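Local atomic coordinates of NADP-dependent 2-hydroxyacid dehydrogenase (Rhizobium etli, PDB entry 4XCV), a protein that probably catalyses the reversible, NADP(H)-dependent interconversion of 2-hydroxyacids and 2-oxoacids. Residues 144-149 against 208-213; 264-269 against 278-283. All coordinates share one frame; numbering follows the deposited sequence. Where two conformers were deposited one is given.

Contact 1 of 2, residues 144-149 against 208-213; sequences GVMGLG and TGFYDS. With NDP (NADPH dihydro-nicotinamide-adenine-dinucleotide phosphate), chain B.
One methionine against two neighbouring aromatic rings, M146 against F210 and Y211, makes up the whole of this small buried contact. The segment 144-149 enters it as a sheet strand: G144 is bonded through its backbone to I196 and V198, and V145, on the other side of the strand, to I167 and W169. M146 then turns its side chain toward the loop 208-213. Its chain runs straight through chi2, which carries SD to Y211, and the bend at chi3 (85°) then turns CE to F210. SD comes up in the ring plane of Y211, 3.8 Å from Y211 CE1, a Met-aromatic contact made at the edge and not over a face. CE meets the edge of F210 in the same in-plane manner, with M146 CE 3.5 Å from F210 CE2. The two rings also lean on each other, for F210 CD2 lies 3.6 Å above one face of Y211, offset toward its rim. L187 and F190 of helix 187-192 add further apolar cover to M146. Beyond the methionine the chain leaves the sheet for the cofactor. G147 has phi 106° and psi 116°, angles at which a beta carbon would press on the carbonyl oxygen of M146; its CA lies 3.7 Å from O4B of NADPH. L148 N donates to the ribose hydroxyl O3B of NADPH at 2.9 Å. At G149, the N-cap of the following helix, CA is 3.2 Å from NADPH O5B, and a side chain would collide with that oxygen. Strand, tight glycine turn and helix start, with backbone amides facing the dinucleotide, are consistent with the GxGxxG element of a Rossmann-type NAD(P)-binding domain.

Contact 2 of 2, residues 264-269 against 278-283; sequences EPLATD and VFITPH. With NDP (NADPH dihydro-nicotinamide-adenine-dinucleotide phosphate), chain B.
E264 and L266, on an extended loop, face H283 and I280 across two chain segments that run in roughly opposite directions without pairing as strands. The loop 264-269 has a cis peptide bond before P265; strand 278-280 ends in an inverse gamma turn centred on P282, closed by a weak bond of 2.9 Å from H283 N to T281 O. These two backbones carry a His-carboxylate pair beside the nicotinamide, resembling the pair that related D-2-hydroxyacid dehydrogenases carry at the active site. With its CG anti to the backbone N (chi1 -155°), the imidazole of H283 swings toward E264, and H283 ND1 donates to E264 OE1 over 2.7 Å. The bond is nearly straight, at 171°, and OE1 lies in the imidazole plane; ND1 reaches it from its syn side, 23° out of the plane of the carboxylate, which stands almost perpendicular to the ring. E264 OE2 accepts from F261 N, a second hold that fixes the rotation of the carboxylate. A phenylalanine in place of H283 would probably leave E264 OE1 without its donor and the carboxylate held chiefly through OE2. Deeper in, L266 and I280 cross at about a right angle beside F261; L266 CD2 lies 3.7 Å from I280 CD1, a contact made less certain because I280 has two conformers. W130 of the second subunit packs on L266 and P282, placing the contact at the dimer interface. At the cofactor end of the imidazole, H283 CD2 approaches O7N of the nicotinamide carboxamide to 3.4 Å.

In the fold
The chain first builds a five-stranded parallel sheet, then passes through helix 100-116 into the seven-stranded sheet that both contacts reach. Contact 1 closes a long excursion: from interior strand 142-146 the chain makes the strands 165-169, 180-182 and 196-199 before the loop 208-213 returns to it. Only afterwards does contact 2 open, closing a short span of eight residues between the loop after strand 255-258 and strand 278-280, the edge of the sheet within this chain. The two therefore follow in series and neither nest nor cross. Their nearest atoms are about 12 Å apart, and NADPH spans the difference, with its adenosine ribose at contact 1 and its nicotinamide at contact 2.

Contact 1 of 2, residues 144-149 against 208-213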
# COMPACT_ATOMS: atom_id res chain seq x y z
N GLY A 144 -3.56 -10.67 -10.80
CA GLY A 144 -3.17 -10.97 -12.17
C GLY A 144 -2.79 -9.69 -12.88
O GLY A 144 -3.64 -8.84 -13.12
N VAL A 145 -1.49 -9.56 -13.20
CA VAL A 145 -0.98 -8.36 -13.85
C VAL A 145 -0.97 -8.58 -15.36
O VAL A 145 -0.32 -9.49 -15.86
CB VAL A 145 0.40 -7.99 -13.31
CG1 VAL A 145 0.89 -6.72 -13.97
CG2 VAL A 145 0.33 -7.81 -11.79
N MET A 146 -1.66 -7.71 -16.08
CA MET A 146 -1.75 -7.75 -17.54
C MET A 146 -0.83 -6.68 -18.07
O MET A 146 -1.07 -5.47 -17.93
CB MET A 146 -3.18 -7.56 -18.04
CG MET A 146 -4.08 -8.65 -17.49
SD MET A 146 -5.80 -8.60 -18.08
CE MET A 146 -5.70 -9.49 -19.57
N GLY A 147 0.25 -7.15 -18.70
CA GLY A 147 1.33 -6.26 -19.12
C GLY A 147 2.49 -6.48 -18.17
O GLY A 147 2.37 -6.23 -16.96
N LEU A 148 3.59 -6.98 -18.70
CA LEU A 148 4.77 -7.31 -17.93
C LEU A 148 5.95 -6.58 -18.53
O LEU A 148 7.03 -7.18 -18.76
CB LEU A 148 4.98 -8.82 -17.91
CG LEU A 148 3.90 -9.60 -17.20
CD1 LEU A 148 4.21 -11.07 -17.30
CD2 LEU A 148 3.69 -9.16 -15.73
N GLY A 149 5.78 -5.30 -18.79
CA GLY A 149 6.85 -4.45 -19.33
C GLY A 149 7.53 -3.72 -18.19
O GLY A 149 7.66 -4.25 -17.07
N THR A 208 -7.83 -2.28 -27.58
CA THR A 208 -8.90 -1.28 -27.56
C THR A 208 -10.20 -2.00 -27.18
O THR A 208 -10.56 -3.00 -27.81
CB THR A 208 -9.01 -0.63 -28.93
OG1 THR A 208 -7.78 0.03 -29.23
CG2 THR A 208 -10.09 0.38 -28.98
N GLY A 209 -10.91 -1.46 -26.20
CA GLY A 209 -12.16 -2.08 -25.76
C GLY A 209 -12.01 -3.50 -25.25
O GLY A 209 -12.94 -4.31 -25.34
N PHE A 210 -10.85 -3.77 -24.70
CA PHE A 210 -10.45 -5.10 -24.26
C PHE A 210 -11.11 -5.50 -22.94
O PHE A 210 -11.52 -6.68 -22.77
CB PHE A 210 -8.93 -5.08 -24.19
CG PHE A 210 -8.32 -6.35 -23.71
CD1 PHE A 210 -8.24 -7.44 -24.52
CD2 PHE A 210 -7.82 -6.41 -22.44
CE1 PHE A 210 -7.66 -8.63 -24.03
CE2 PHE A 210 -7.26 -7.54 -21.96
CZ PHE A 210 -7.20 -8.67 -22.75
N TYR A 211 -11.19 -4.57 -22.00
CA TYR A 211 -11.76 -4.84 -20.71
C TYR A 211 -13.27 -4.56 -20.78
O TYR A 211 -13.73 -3.42 -20.61
CB TYR A 211 -11.09 -4.00 -19.63
CG TYR A 211 -9.59 -4.10 -19.52
CD1 TYR A 211 -8.94 -5.28 -19.15
CD2 TYR A 211 -8.82 -2.99 -19.75
CE1 TYR A 211 -7.57 -5.31 -19.00
CE2 TYR A 211 -7.42 -3.02 -19.60
CZ TYR A 211 -6.82 -4.19 -19.22
OH TYR A 211 -5.45 -4.23 -19.06
N ASP A 212 -14.02 -5.63 -21.05
CA ASP A 212 -15.44 -5.55 -21.30
C ASP A 212 -16.21 -6.56 -20.47
O ASP A 212 -15.66 -7.30 -19.68
CB ASP A 212 -15.75 -5.67 -22.80
CG ASP A 212 -15.38 -7.01 -23.40
OD1 ASP A 212 -14.99 -7.93 -22.66
OD2 ASP A 212 -15.45 -7.12 -24.67
N SER A 213 -17.53 -6.54 -20.63
CA SER A 213 -18.39 -7.46 -19.89
C SER A 213 -17.95 -8.90 -19.96
O SER A 213 -17.91 -9.58 -18.97
CB SER A 213 -19.86 -7.36 -20.37
OG SER A 213 -20.42 -6.08 -20.11
PA NDP B . 5.96 -1.78 -22.07
O1A NDP B . 7.27 -1.87 -21.35
O2A NDP B . 5.91 -1.54 -23.56
O5B NDP B . 5.16 -3.13 -21.73
C5B NDP B . 3.93 -3.40 -22.40
C4B NDP B . 3.46 -4.76 -21.94
O4B NDP B . 2.17 -4.98 -22.50
C3B NDP B . 4.37 -5.87 -22.41
O3B NDP B . 4.47 -6.89 -21.41
C2B NDP B . 3.62 -6.36 -23.62
O2B NDP B . 3.86 -7.75 -23.97
C1B NDP B . 2.18 -6.22 -23.15
N9A NDP B . 1.21 -6.22 -24.25
C8A NDP B . 1.17 -5.32 -25.25
N7A NDP B . 0.21 -5.69 -26.15
C5A NDP B . -0.31 -6.87 -25.69
C6A NDP B . -1.26 -7.76 -26.19
N6A NDP B . -1.93 -7.51 -27.31
N1A NDP B . -1.51 -8.87 -25.48
C2A NDP B . -0.86 -9.12 -24.32
N3A NDP B . 0.07 -8.31 -23.79
C4A NDP B . 0.31 -7.19 -24.51
O3 NDP B . 5.03 -0.65 -21.40
PN NDP B . 5.09 -0.03 -19.92
O1N NDP B . 5.04 -1.18 -18.96
O2N NDP B . 6.21 0.88 -19.77
O5D NDP B . 3.76 0.83 -19.91
C5D NDP B . 2.49 0.22 -20.18
C4D NDP B . 1.52 1.36 -20.51
O4D NDP B . 1.22 2.10 -19.33
C3D NDP B . 2.03 2.40 -21.46
O3D NDP B . 1.87 1.98 -22.83
C2D NDP B . 1.21 3.64 -21.13
O2D NDP B . 0.06 3.71 -22.02
C1D NDP B . 0.69 3.37 -19.75
N1N NDP B . 1.08 4.34 -18.72
C2N NDP B . 0.14 4.93 -17.92
C3N NDP B . 0.46 5.90 -17.03
C7N NDP B . -0.51 6.50 -16.16
O7N NDP B . -0.19 7.61 -15.66
N7N NDP B . -1.66 5.94 -15.84
C4N NDP B . 1.87 6.29 -16.85
C5N NDP B . 2.79 5.57 -17.72
C6N NDP B . 2.43 4.68 -18.62
P2B NDP B . 5.37 -8.24 -24.33
O1X NDP B . 5.20 -9.62 -24.88
O2X NDP B . 5.89 -7.24 -25.34
O3X NDP B . 6.15 -8.15 -23.09

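Contact 2 of 2, residues 264-269 against 278-283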
# COMPACT_ATOMS: atom_id res chain seq x y z
N GLU A 264 -11.11 11.68 -21.09
CA GLU A 264 -10.56 12.45 -19.96
C GLU A 264 -10.66 13.94 -20.25
O GLU A 264 -10.36 14.36 -21.38
CB GLU A 264 -9.10 12.02 -19.69
CG GLU A 264 -8.99 10.53 -19.34
CD GLU A 264 -7.59 10.00 -19.13
OE1 GLU A 264 -6.63 10.80 -19.28
OE2 GLU A 264 -7.44 8.76 -18.93
N PRO A 265 -11.02 14.77 -19.28
CA PRO A 265 -11.43 14.35 -17.93
C PRO A 265 -12.71 13.52 -17.97
O PRO A 265 -13.55 13.67 -18.90
CB PRO A 265 -11.70 15.69 -17.20
CG PRO A 265 -11.10 16.77 -18.05
CD PRO A 265 -11.06 16.23 -19.47
N LEU A 266 -12.87 12.64 -16.97
CA LEU A 266 -14.09 11.83 -16.82
C LEU A 266 -15.29 12.75 -16.71
O LEU A 266 -15.30 13.66 -15.89
CB LEU A 266 -13.97 10.98 -15.58
CG LEU A 266 -15.12 10.04 -15.29
CD1 LEU A 266 -15.35 9.06 -16.44
CD2 LEU A 266 -14.89 9.34 -13.98
N ALA A 267 -16.33 12.49 -17.52
CA ALA A 267 -17.53 13.33 -17.51
C ALA A 267 -18.08 13.44 -16.08
O ALA A 267 -18.17 12.45 -15.38
CB ALA A 267 -18.60 12.74 -18.40
N THR A 268 -18.55 14.62 -15.70
CA THR A 268 -19.12 14.84 -14.39
C THR A 268 -20.26 13.86 -14.07
O THR A 268 -20.37 13.41 -12.92
CB THR A 268 -19.58 16.29 -14.27
OG1 THR A 268 -18.47 17.13 -14.60
CG2 THR A 268 -20.11 16.57 -12.88
N ASP A 269 -21.06 13.51 -15.08
CA ASP A 269 -22.21 12.63 -14.85
C ASP A 269 -21.88 11.16 -14.94
O ASP A 269 -22.79 10.36 -14.80
CB ASP A 269 -23.39 12.96 -15.76
CG ASP A 269 -23.15 12.64 -17.21
OD1 ASP A 269 -22.01 12.30 -17.62
OD2 ASP A 269 -24.16 12.73 -17.97
N VAL A 278 -15.55 1.73 -5.81
CA VAL A 278 -14.81 2.20 -6.97
C VAL A 278 -13.99 3.39 -6.54
O VAL A 278 -14.51 4.34 -5.95
CB VAL A 278 -15.72 2.54 -8.13
CG1 VAL A 278 -14.93 3.20 -9.24
CG2 VAL A 278 -16.38 1.26 -8.62
N PHE A 279 -12.68 3.35 -6.82
CA PHE A 279 -11.73 4.40 -6.53
C PHE A 279 -11.28 5.00 -7.83
O PHE A 279 -10.88 4.31 -8.76
CB PHE A 279 -10.50 3.83 -5.79
CG PHE A 279 -10.81 3.23 -4.46
CD1 PHE A 279 -11.22 1.93 -4.37
CD2 PHE A 279 -10.67 3.95 -3.29
CE1 PHE A 279 -11.50 1.38 -3.13
CE2 PHE A 279 -10.91 3.38 -2.04
CZ PHE A 279 -11.33 2.09 -1.97
N ILE A 280 -11.39 6.34 -7.90
CA ILE A 280 -11.00 7.10 -9.11
C ILE A 280 -9.84 7.98 -8.76
O ILE A 280 -9.88 8.73 -7.79
CB ILE A 280 -12.13 7.98 -9.59
CG1 ILE A 280 -13.14 7.10 -10.30
CG2 ILE A 280 -11.63 9.09 -10.50
CD1 ILE A 280 -14.40 7.84 -10.62
N THR A 281 -8.80 7.92 -9.57
CA THR A 281 -7.76 8.95 -9.55
C THR A 281 -7.74 9.58 -10.93
O THR A 281 -7.95 8.91 -11.97
CB THR A 281 -6.37 8.47 -9.09
OG1 THR A 281 -5.98 7.35 -9.87
CG2 THR A 281 -6.35 8.09 -7.67
N PRO A 282 -7.49 10.90 -11.01
CA PRO A 282 -7.70 11.64 -12.26
C PRO A 282 -6.44 11.61 -13.13
O PRO A 282 -5.86 12.64 -13.45
CB PRO A 282 -8.01 13.07 -11.76
CG PRO A 282 -7.14 13.15 -10.51
CD PRO A 282 -7.29 11.81 -9.86
N HIS A 283 -6.04 10.42 -13.57
CA HIS A 283 -4.85 10.29 -14.36
C HIS A 283 -3.67 10.98 -13.71
O HIS A 283 -2.94 11.71 -14.35
CB HIS A 283 -5.10 10.71 -15.82
CG HIS A 283 -4.15 10.05 -16.79
ND1 HIS A 283 -4.43 9.86 -18.12
CD2 HIS A 283 -2.91 9.51 -16.60
CE1 HIS A 283 -3.41 9.28 -18.73
NE2 HIS A 283 -2.47 9.06 -17.82
PA NDP B . 5.96 -1.78 -22.07
O1A NDP B . 7.27 -1.87 -21.35
O2A NDP B . 5.91 -1.54 -23.56
O5B NDP B . 5.16 -3.13 -21.73
C5B NDP B . 3.93 -3.40 -22.40
C4B NDP B . 3.46 -4.76 -21.94
O4B NDP B . 2.17 -4.98 -22.50
C3B NDP B . 4.37 -5.87 -22.41
O3B NDP B . 4.47 -6.89 -21.41
C2B NDP B . 3.62 -6.36 -23.62
O2B NDP B . 3.86 -7.75 -23.97
C1B NDP B . 2.18 -6.22 -23.15
N9A NDP B . 1.21 -6.22 -24.25
C8A NDP B . 1.17 -5.32 -25.25
N7A NDP B . 0.21 -5.69 -26.15
C5A NDP B . -0.31 -6.87 -25.69
C6A NDP B . -1.26 -7.76 -26.19
N6A NDP B . -1.93 -7.51 -27.31
N1A NDP B . -1.51 -8.87 -25.48
C2A NDP B . -0.86 -9.12 -24.32
N3A NDP B . 0.07 -8.31 -23.79
C4A NDP B . 0.31 -7.19 -24.51
O3 NDP B . 5.03 -0.65 -21.40
PN NDP B . 5.09 -0.03 -19.92
O1N NDP B . 5.04 -1.18 -18.96
O2N NDP B . 6.21 0.88 -19.77
O5D NDP B . 3.76 0.83 -19.91
C5D NDP B . 2.49 0.22 -20.18
C4D NDP B . 1.52 1.36 -20.51
O4D NDP B . 1.22 2.10 -19.33
C3D NDP B . 2.03 2.40 -21.46
O3D NDP B . 1.87 1.98 -22.83
C2D NDP B . 1.21 3.64 -21.13
O2D NDP B . 0.06 3.71 -22.02
C1D NDP B . 0.69 3.37 -19.75
N1N NDP B . 1.08 4.34 -18.72
C2N NDP B . 0.14 4.93 -17.92
C3N NDP B . 0.46 5.90 -17.03
C7N NDP B . -0.51 6.50 -16.16
O7N NDP B . -0.19 7.61 -15.66
N7N NDP B . -1.66 5.94 -15.84
C4N NDP B . 1.87 6.29 -16.85
C5N NDP B . 2.79 5.57 -17.72
C6N NDP B . 2.43 4.68 -18.62
P2B NDP B . 5.37 -8.24 -24.33
O1X NDP B . 5.20 -9.62 -24.88
O2X NDP B . 5.89 -7.24 -25.34
O3X NDP B . 6.15 -8.15 -23.09